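Ribosomal RNA small subunit methyltransferase E (PDB 5O95) probably methylates the N3 position of a specific uridine in 16S ribosomal RNA, using S-adenosyl-L-methionine as the methyl donor. Local coordinates at residues Ile7-Pro12 against Leu43-Gly48; Lys51-Ser56 against Val67-Val72. One frame throughout, in Å; residues are numbered along the deposited sequence.

Interaction 1 (Ile7-Pro12 against Leu43-Gly48)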
ATOM      1  N   ILE B   7     -18.150  -3.832  15.635  1.00 20.54           N
ATOM      2  CA  ILE B   7     -18.429  -3.007  14.469  1.00 20.21           C
ATOM      3  C   ILE B   7     -18.449  -1.534  14.860  1.00 20.95           C
ATOM      4  O   ILE B   7     -19.114  -1.136  15.829  1.00 21.07           O
ATOM      5  CB  ILE B   7     -19.767  -3.455  13.862  1.00 28.14           C
ATOM      6  CG1 ILE B   7     -19.641  -4.863  13.270  1.00 29.01           C
ATOM      7  CG2 ILE B   7     -20.259  -2.455  12.832  1.00 25.67           C
ATOM      8  CD1 ILE B   7     -18.692  -4.947  12.104  1.00 39.78           C
ATOM      9  N   ARG B   8     -17.736  -0.705  14.091  1.00 16.28           N
ATOM     10  CA  ARG B   8     -17.678   0.737  14.286  1.00 15.68           C
ATOM     11  C   ARG B   8     -18.462   1.449  13.192  1.00 16.59           C
ATOM     12  O   ARG B   8     -18.370   1.081  12.016  1.00 16.94           O
ATOM     13  CB  ARG B   8     -16.236   1.242  14.234  1.00 15.86           C
ATOM     14  CG  ARG B   8     -15.430   0.884  15.467  1.00 15.98           C
ATOM     15  CD  ARG B   8     -13.934   0.979  15.171  1.00 17.04           C
ATOM     16  NE  ARG B   8     -13.581   2.259  14.567  1.00 13.71           N
ATOM     17  CZ  ARG B   8     -13.491   3.412  15.228  1.00 14.47           C
ATOM     18  NH1 ARG B   8     -13.726   3.472  16.563  1.00 15.38           N
ATOM     19  NH2 ARG B   8     -13.189   4.513  14.580  1.00 13.51           N
ATOM     20  N   ILE B   9     -19.212   2.484  13.579  1.00 15.15           N
ATOM     21  CA  ILE B   9     -20.094   3.217  12.670  1.00 15.70           C
ATOM     22  C   ILE B   9     -19.952   4.703  12.977  1.00 17.89           C
ATOM     23  O   ILE B   9     -20.130   5.122  14.125  1.00 15.00           O
ATOM     24  CB  ILE B   9     -21.575   2.798  12.843  1.00 16.23           C
ATOM     25  CG1 ILE B   9     -21.781   1.298  12.575  1.00 16.87           C
ATOM     26  CG2 ILE B   9     -22.499   3.645  11.969  1.00 16.72           C
ATOM     27  CD1 ILE B   9     -21.534   0.909  11.093  1.00 18.83           C
ATOM     28  N   TYR B  10     -19.661   5.506  11.961  1.00 14.91           N
ATOM     29  CA  TYR B  10     -19.562   6.943  12.150  1.00 15.12           C
ATOM     30  C   TYR B  10     -20.963   7.543  12.190  1.00 13.83           C
ATOM     31  O   TYR B  10     -21.758   7.346  11.262  1.00 16.13           O
ATOM     32  CB  TYR B  10     -18.836   7.540  10.941  1.00 13.43           C
ATOM     33  CG  TYR B  10     -18.882   9.040  10.858  1.00 15.13           C
ATOM     34  CD1 TYR B  10     -18.242   9.846  11.795  1.00 15.18           C
ATOM     35  CD2 TYR B  10     -19.597   9.663   9.836  1.00 15.14           C
ATOM     36  CE1 TYR B  10     -18.277  11.231  11.703  1.00 14.85           C
ATOM     37  CE2 TYR B  10     -19.647  11.052   9.730  1.00 17.99           C
ATOM     38  CZ  TYR B  10     -18.998  11.832  10.660  1.00 16.72           C
ATOM     39  OH  TYR B  10     -19.048  13.201  10.539  1.00 19.75           O
ATOM     40  N   GLN B  11     -21.266   8.285  13.269  1.00 14.00           N
ATOM     41  CA  GLN B  11     -22.482   9.090  13.322  1.00 14.25           C
ATOM     42  C   GLN B  11     -22.102  10.436  13.919  1.00 16.03           C
ATOM     43  O   GLN B  11     -21.594  10.479  15.052  1.00 16.91           O
ATOM     44  CB  GLN B  11     -23.530   8.445  14.242  1.00 18.21           C
ATOM     45  CG  GLN B  11     -24.215   7.190  13.699  1.00 16.91           C
ATOM     46  CD  GLN B  11     -25.163   7.516  12.570  1.00 16.59           C
ATOM     47  OE1 GLN B  11     -26.358   7.768  12.783  1.00 20.59           O
ATOM     48  NE2 GLN B  11     -24.631   7.536  11.345  1.00 17.35           N
ATOM     49  N   PRO B  12     -22.333  11.543  13.219  1.00 16.45           N
ATOM     50  CA  PRO B  12     -22.006  12.850  13.785  1.00 14.09           C
ATOM     51  C   PRO B  12     -22.956  13.170  14.931  1.00 16.38           C
ATOM     52  O   PRO B  12     -24.067  12.642  15.014  1.00 20.30           O
ATOM     53  CB  PRO B  12     -22.224  13.807  12.611  1.00 25.31           C
ATOM     54  CG  PRO B  12     -23.239  13.117  11.758  1.00 24.06           C
ATOM     55  CD  PRO B  12     -22.874  11.648  11.849  1.00 15.28           C
ATOM     56  N   LEU B  43     -22.503  -2.154  18.984  1.00 22.79           N
ATOM     57  CA  LEU B  43     -21.880  -1.257  18.024  1.00 21.65           C
ATOM     58  C   LEU B  43     -21.088  -0.216  18.792  1.00 27.76           C
ATOM     59  O   LEU B  43     -21.449   0.160  19.908  1.00 24.82           O
ATOM     60  CB  LEU B  43     -22.923  -0.449  17.212  1.00 24.48           C
ATOM     61  CG  LEU B  43     -23.833  -1.137  16.206  1.00 32.79           C
ATOM     62  CD1 LEU B  43     -24.881  -0.168  15.678  1.00 24.03           C
ATOM     63  CD2 LEU B  43     -22.989  -1.664  15.066  1.00 64.03           C
ATOM     64  N   THR B  44     -20.024   0.266  18.179  1.00 18.95           N
ATOM     65  CA  THR B  44     -19.282   1.412  18.680  1.00 15.45           C
ATOM     66  C   THR B  44     -19.510   2.528  17.684  1.00 16.79           C
ATOM     67  O   THR B  44     -19.035   2.452  16.550  1.00 18.81           O
ATOM     68  CB  THR B  44     -17.792   1.104  18.799  1.00 19.33           C
ATOM     69  OG1 THR B  44     -17.574   0.021  19.716  1.00 20.31           O
ATOM     70  CG2 THR B  44     -17.033   2.348  19.293  1.00 23.19           C
ATOM     71  N   LEU B  45     -20.287   3.537  18.066  1.00 17.24           N
ATOM     72  CA  LEU B  45     -20.406   4.707  17.215  1.00 15.65           C
ATOM     73  C   LEU B  45     -19.264   5.654  17.536  1.00 16.49           C
ATOM     74  O   LEU B  45     -18.743   5.663  18.644  1.00 16.39           O
ATOM     75  CB  LEU B  45     -21.727   5.432  17.473  1.00 17.12           C
ATOM     76  CG  LEU B  45     -22.914   4.486  17.536  1.00 22.51           C
ATOM     77  CD1 LEU B  45     -24.187   5.270  17.920  1.00 26.24           C
ATOM     78  CD2 LEU B  45     -23.103   3.723  16.226  1.00 22.78           C
ATOM     79  N   PHE B  46     -18.851   6.440  16.548  1.00 15.74           N
ATOM     80  CA  PHE B  46     -17.941   7.534  16.833  1.00 16.99           C
ATOM     81  C   PHE B  46     -18.380   8.728  16.006  1.00 15.13           C
ATOM     82  O   PHE B  46     -19.031   8.580  14.968  1.00 14.41           O
ATOM     83  CB  PHE B  46     -16.475   7.158  16.570  1.00 14.71           C
ATOM     84  CG  PHE B  46     -16.194   6.835  15.127  1.00 14.80           C
ATOM     85  CD1 PHE B  46     -16.521   5.585  14.628  1.00 16.97           C
ATOM     86  CD2 PHE B  46     -15.658   7.795  14.279  1.00 13.38           C
ATOM     87  CE1 PHE B  46     -16.285   5.270  13.282  1.00 18.03           C
ATOM     88  CE2 PHE B  46     -15.415   7.482  12.926  1.00 14.98           C
ATOM     89  CZ  PHE B  46     -15.752   6.234  12.440  1.00 16.07           C
ATOM     90  N   ASN B  47     -18.016   9.922  16.475  1.00 16.19           N
ATOM     91  CA  ASN B  47     -18.666  11.142  16.006  1.00 14.36           C
ATOM     92  C   ASN B  47     -17.741  12.084  15.243  1.00 15.89           C
ATOM     93  O   ASN B  47     -18.145  13.209  14.911  1.00 18.65           O
ATOM     94  CB  ASN B  47     -19.367  11.872  17.164  1.00 13.33           C
ATOM     95  CG  ASN B  47     -18.397  12.526  18.140  1.00 16.94           C
ATOM     96  OD1 ASN B  47     -17.190  12.256  18.133  1.00 14.82           O
ATOM     97  ND2 ASN B  47     -18.945  13.359  19.040  1.00 17.55           N
ATOM     98  N   GLY B  48     -16.533  11.632  14.893  1.00 16.44           N
ATOM     99  CA  GLY B  48     -15.571  12.497  14.250  1.00 17.59           C
ATOM    100  C   GLY B  48     -14.881  13.474  15.166  1.00 15.92           C
ATOM    101  O   GLY B  48     -14.058  14.258  14.698  1.00 18.62           O
TER

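Interaction 2 (Lys51-Ser56 against Val67-Val72)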
ATOM      1  N   LYS B  51     -14.770  10.848  20.191  0.55 16.84           N
ATOM      2  CA  LYS B  51     -15.600  10.187  21.188  0.55 13.82           C
ATOM      3  C   LYS B  51     -16.143   8.892  20.603  0.55 15.89           C
ATOM      4  O   LYS B  51     -16.578   8.861  19.445  0.55 17.81           O
ATOM      5  CB  LYS B  51     -16.760  11.076  21.633  0.55 15.24           C
ATOM      6  CG  LYS B  51     -16.300  12.281  22.425  0.55 20.37           C
ATOM      7  CD  LYS B  51     -17.481  13.168  22.816  0.55 20.25           C
ATOM      8  CE  LYS B  51     -16.999  14.460  23.445  0.55 25.49           C
ATOM      9  NZ  LYS B  51     -18.144  15.359  23.750  0.55 27.15           N
ATOM     10  N   GLU B  52     -16.124   7.836  21.411  1.00 16.83           N
ATOM     11  CA  GLU B  52     -16.700   6.542  21.063  1.00 14.01           C
ATOM     12  C   GLU B  52     -17.913   6.301  21.949  1.00 19.91           C
ATOM     13  O   GLU B  52     -17.847   6.510  23.166  1.00 20.17           O
ATOM     14  CB  GLU B  52     -15.685   5.415  21.268  1.00 16.69           C
ATOM     15  CG  GLU B  52     -14.651   5.337  20.139  1.00 13.26           C
ATOM     16  CD  GLU B  52     -13.683   4.191  20.320  1.00 21.53           C
ATOM     17  OE1 GLU B  52     -13.872   3.328  21.203  1.00 20.94           O
ATOM     18  OE2 GLU B  52     -12.715   4.126  19.538  1.00 20.25           O
ATOM     19  N   PHE B  53     -19.017   5.867  21.336  1.00 18.41           N
ATOM     20  CA  PHE B  53     -20.281   5.638  22.032  1.00 15.12           C
ATOM     21  C   PHE B  53     -20.564   4.145  21.983  1.00 19.64           C
ATOM     22  O   PHE B  53     -20.773   3.578  20.909  1.00 20.94           O
ATOM     23  CB  PHE B  53     -21.387   6.445  21.359  1.00 14.56           C
ATOM     24  CG  PHE B  53     -21.109   7.922  21.333  1.00 18.69           C
ATOM     25  CD1 PHE B  53     -20.342   8.475  20.300  1.00 17.34           C
ATOM     26  CD2 PHE B  53     -21.611   8.757  22.334  1.00 16.56           C
ATOM     27  CE1 PHE B  53     -20.050   9.827  20.286  1.00 19.62           C
ATOM     28  CE2 PHE B  53     -21.321  10.109  22.335  1.00 17.25           C
ATOM     29  CZ  PHE B  53     -20.552  10.651  21.291  1.00 18.68           C
ATOM     30  N   THR B  54     -20.541   3.496  23.139  1.00 18.23           N
ATOM     31  CA  THR B  54     -20.860   2.078  23.184  1.00 19.08           C
ATOM     32  C   THR B  54     -22.365   1.945  23.123  1.00 23.12           C
ATOM     33  O   THR B  54     -23.077   2.563  23.926  1.00 20.97           O
ATOM     34  CB  THR B  54     -20.306   1.449  24.459  1.00 20.92           C
ATOM     35  OG1 THR B  54     -18.889   1.603  24.481  1.00 22.27           O
ATOM     36  CG2 THR B  54     -20.636  -0.045  24.507  1.00 24.65           C
ATOM     37  N   ALA B  55     -22.859   1.167  22.166  1.00 20.42           N
ATOM     38  CA  ALA B  55     -24.283   1.136  21.890  1.00 20.10           C
ATOM     39  C   ALA B  55     -24.705  -0.293  21.603  1.00 21.59           C
ATOM     40  O   ALA B  55     -23.886  -1.166  21.315  1.00 23.42           O
ATOM     41  CB  ALA B  55     -24.671   2.044  20.709  1.00 18.61           C
ATOM     42  N   SER B  56     -26.001  -0.523  21.699  1.00 20.74           N
ATOM     43  CA  SER B  56     -26.569  -1.795  21.305  1.00 27.91           C
ATOM     44  C   SER B  56     -27.818  -1.538  20.486  1.00 23.32           C
ATOM     45  O   SER B  56     -28.492  -0.508  20.632  1.00 23.38           O
ATOM     46  CB  SER B  56     -26.884  -2.677  22.500  1.00 37.86           C
ATOM     47  OG  SER B  56     -27.834  -2.039  23.317  1.00 32.72           O
ATOM     48  N   VAL B  67     -30.618   2.525  18.197  1.00 16.07           N
ATOM     49  CA  VAL B  67     -29.574   2.028  19.084  1.00 19.14           C
ATOM     50  C   VAL B  67     -29.641   2.768  20.409  1.00 22.24           C
ATOM     51  O   VAL B  67     -29.956   3.958  20.471  1.00 23.92           O
ATOM     52  CB  VAL B  67     -28.161   2.100  18.465  1.00 19.17           C
ATOM     53  CG1 VAL B  67     -28.181   1.502  17.068  1.00 20.07           C
ATOM     54  CG2 VAL B  67     -27.614   3.531  18.469  1.00 21.38           C
ATOM     55  N   ARG B  68     -29.332   2.049  21.477  1.00 20.83           N
ATOM     56  CA  ARG B  68     -29.341   2.606  22.820  1.00 21.76           C
ATOM     57  C   ARG B  68     -27.896   2.874  23.215  1.00 17.28           C
ATOM     58  O   ARG B  68     -27.072   1.956  23.219  1.00 20.50           O
ATOM     59  CB  ARG B  68     -30.027   1.638  23.785  1.00 20.89           C
ATOM     60  CG  ARG B  68     -30.123   2.149  25.223  1.00 24.10           C
ATOM     61  CD  ARG B  68     -31.032   3.382  25.337  1.00 23.34           C
ATOM     62  NE  ARG B  68     -32.410   3.095  24.944  1.00 27.60           N
ATOM     63  CZ  ARG B  68     -33.417   3.956  25.072  1.00 27.53           C
ATOM     64  NH1 ARG B  68     -33.191   5.162  25.574  1.00 27.22           N
ATOM     65  NH2 ARG B  68     -34.645   3.617  24.691  1.00 27.26           N
ATOM     66  N   ILE B  69     -27.580   4.142  23.473  1.00 20.55           N
ATOM     67  CA  ILE B  69     -26.241   4.543  23.881  1.00 20.04           C
ATOM     68  C   ILE B  69     -26.054   4.159  25.343  1.00 19.11           C
ATOM     69  O   ILE B  69     -26.793   4.635  26.216  1.00 23.14           O
ATOM     70  CB  ILE B  69     -26.035   6.057  23.712  1.00 22.38           C
ATOM     71  CG1 ILE B  69     -26.456   6.538  22.320  1.00 37.18           C
ATOM     72  CG2 ILE B  69     -24.592   6.421  24.041  1.00 20.59           C
ATOM     73  CD1 ILE B  69     -25.606   6.030  21.237  1.00 31.38           C
ATOM     74  N   ALA B  70     -25.069   3.306  25.619  1.00 19.54           N
ATOM     75  CA  ALA B  70     -24.800   2.904  26.999  1.00 18.23           C
ATOM     76  C   ALA B  70     -23.740   3.771  27.667  1.00 22.75           C
ATOM     77  O   ALA B  70     -23.860   4.094  28.858  1.00 24.22           O
ATOM     78  CB  ALA B  70     -24.353   1.443  27.038  1.00 21.93           C
ATOM     79  N   SER B  71     -22.688   4.139  26.945  1.00 20.93           N
ATOM     80  CA  SER B  71     -21.588   4.846  27.578  1.00 21.21           C
ATOM     81  C   SER B  71     -20.772   5.552  26.506  1.00 19.13           C
ATOM     82  O   SER B  71     -20.898   5.269  25.306  1.00 20.47           O
ATOM     83  CB  SER B  71     -20.726   3.907  28.422  1.00 22.07           C
ATOM     84  OG  SER B  71     -20.093   2.974  27.561  1.00 22.19           O
ATOM     85  N   VAL B  72     -19.990   6.533  26.952  1.00 17.72           N
ATOM     86  CA  VAL B  72     -19.203   7.405  26.082  1.00 20.54           C
ATOM     87  C   VAL B  72     -17.763   7.406  26.575  1.00 21.32           C
ATOM     88  O   VAL B  72     -17.519   7.419  27.784  1.00 19.10           O
ATOM     89  CB  VAL B  72     -19.764   8.845  26.083  1.00 24.95           C
ATOM     90  CG1 VAL B  72     -19.066   9.688  25.008  1.00 25.52           C
ATOM     91  CG2 VAL B  72     -21.261   8.834  25.858  1.00 17.32           C
TER
HETATM   92  O   HOH W   1     -26.749  -0.194  24.886  1.00 25.84           O

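Interaction 1 (Ile7-Pro12 against Leu43-Gly48)
The carbonyl oxygen of Phe-46 is gripped by Gln-11 N, just past the end of strand 8-10, a hydrogen bond of 2.8 Å, while Tyr-10 CA brings its C-H to the same oxygen at 3.3 Å. Behind it the strands run parallel in regular register, with Thr-44 N bonded to Ile-7 O, Ile-9 N to Thr-44 O and Phe-46 N to Ile-9 O. The Phe-46 ring carries the side-chain contact. Its CG sits between the backbone N and the carbonyl carbon (chi1 63°), and the ring is held between two residues of the neighbouring strand. Over one face lies the Arg-8 guanidinium, stacked nearly parallel (planes 10° apart) as an off-centre cation-pi pair, Arg-8 NH2 to Phe-46 CE1 3.4 Å. Over the opposite face comes the root of Tyr-10, whose CB meets CZ of Phe-46 at 3.7 Å. This pairing places strand 8-10 at the edge of the mixed sheet of the PUA domain. Beyond the sheet the guanidinium meets helix 124-145, with NE bonded to the carbonyl of Glu-143 and NH2 to that of Cys-142. On the other sheet face Ile-9 CB rests on Leu-45 CD2 at 3.8 Å, and Ile-9 also packs against helix 25-34. Gly-48 N lies at the edge of the Tyr-10 ring, near its plane, 3.7 Å from Tyr-10 CE1.

Interaction 2 (Lys51-Ser56 against Val67-Val72)
Val-72 lays both of its methyls against the Phe-53 ring, the two side chains side by side and pointing the same way. With CG1 anti to the backbone N (chi1 -171°), that methyl comes to 3.5 Å from Phe-53 CE2, while Val-72 CG2 is equally close to Phe-53 CD2. From the next residue on the same face of this antiparallel pair, Ile-69 CG2 reaches the edge of the ring, near its plane, 4.2 Å from Phe-53 CD2. Ala-55 continues the apolar row, its CB touching Ile-69 CD1 and Val-67 CG2.

Thr-54 holds the irregular point. Its N donates to Ser-71 O at 2.8 Å, and its carbonyl oxygen takes two N-H groups, a short bond from Ala-70 N at 2.7 Å and a weak one from Ser-71 N. Ala-70 and Ser-71 thus both face Thr-54, which defines a classic beta bulge and shifts the register by one residue. On the sheet face that carries Thr-54 and Ser-71, Ser-71 OG approaches Thr-54 CB at 3.5 Å.

Past the bulge, Ser-56 and Arg-68 form a hydrogen-bonded pair, with Arg-68 N to Ser-56 O at 2.8 Å and the return bond from Ser-56 N. A water joins the same two residues: it donates to Arg-68 O and is hydrogen-bonded to Ser-56 OG, so the Arg-68 carbonyl has both a backbone and a water donor.

The two strands form a hairpin of the PUA domain. Strand 42-46 pairs with 51-56 on its other edge, strand 20-22 lies beside 67-72, and Val-67 and Ile-69 pack against Leu-45 of strand 42-46.

Interactions 1 and 2 are successive parts of one mixed sheet, their centres about 9 Å apart. Strand 42-46 belongs to the first and strand 51-61 to the second, and the two are adjacent: Phe-53 N lies 2.7 Å from Leu-45 O and Ala-55 N 2.8 Å from Leu-43 O, both probable hydrogen bonds. Their apolar faces also meet, Leu-45 CD1 coming to 3.7 Å from Ile-69 CD1. On the other face the Glu-52 carboxylate, bonded mainly to Asn-148 and Arg-77, reaches Arg-8 only weakly, at long range. Both contacts lie away from the S-adenosyl-L-methionine site, whose residues, such as Gly-197 and Leu-220, belong to the SPOUT-type methyltransferase domain.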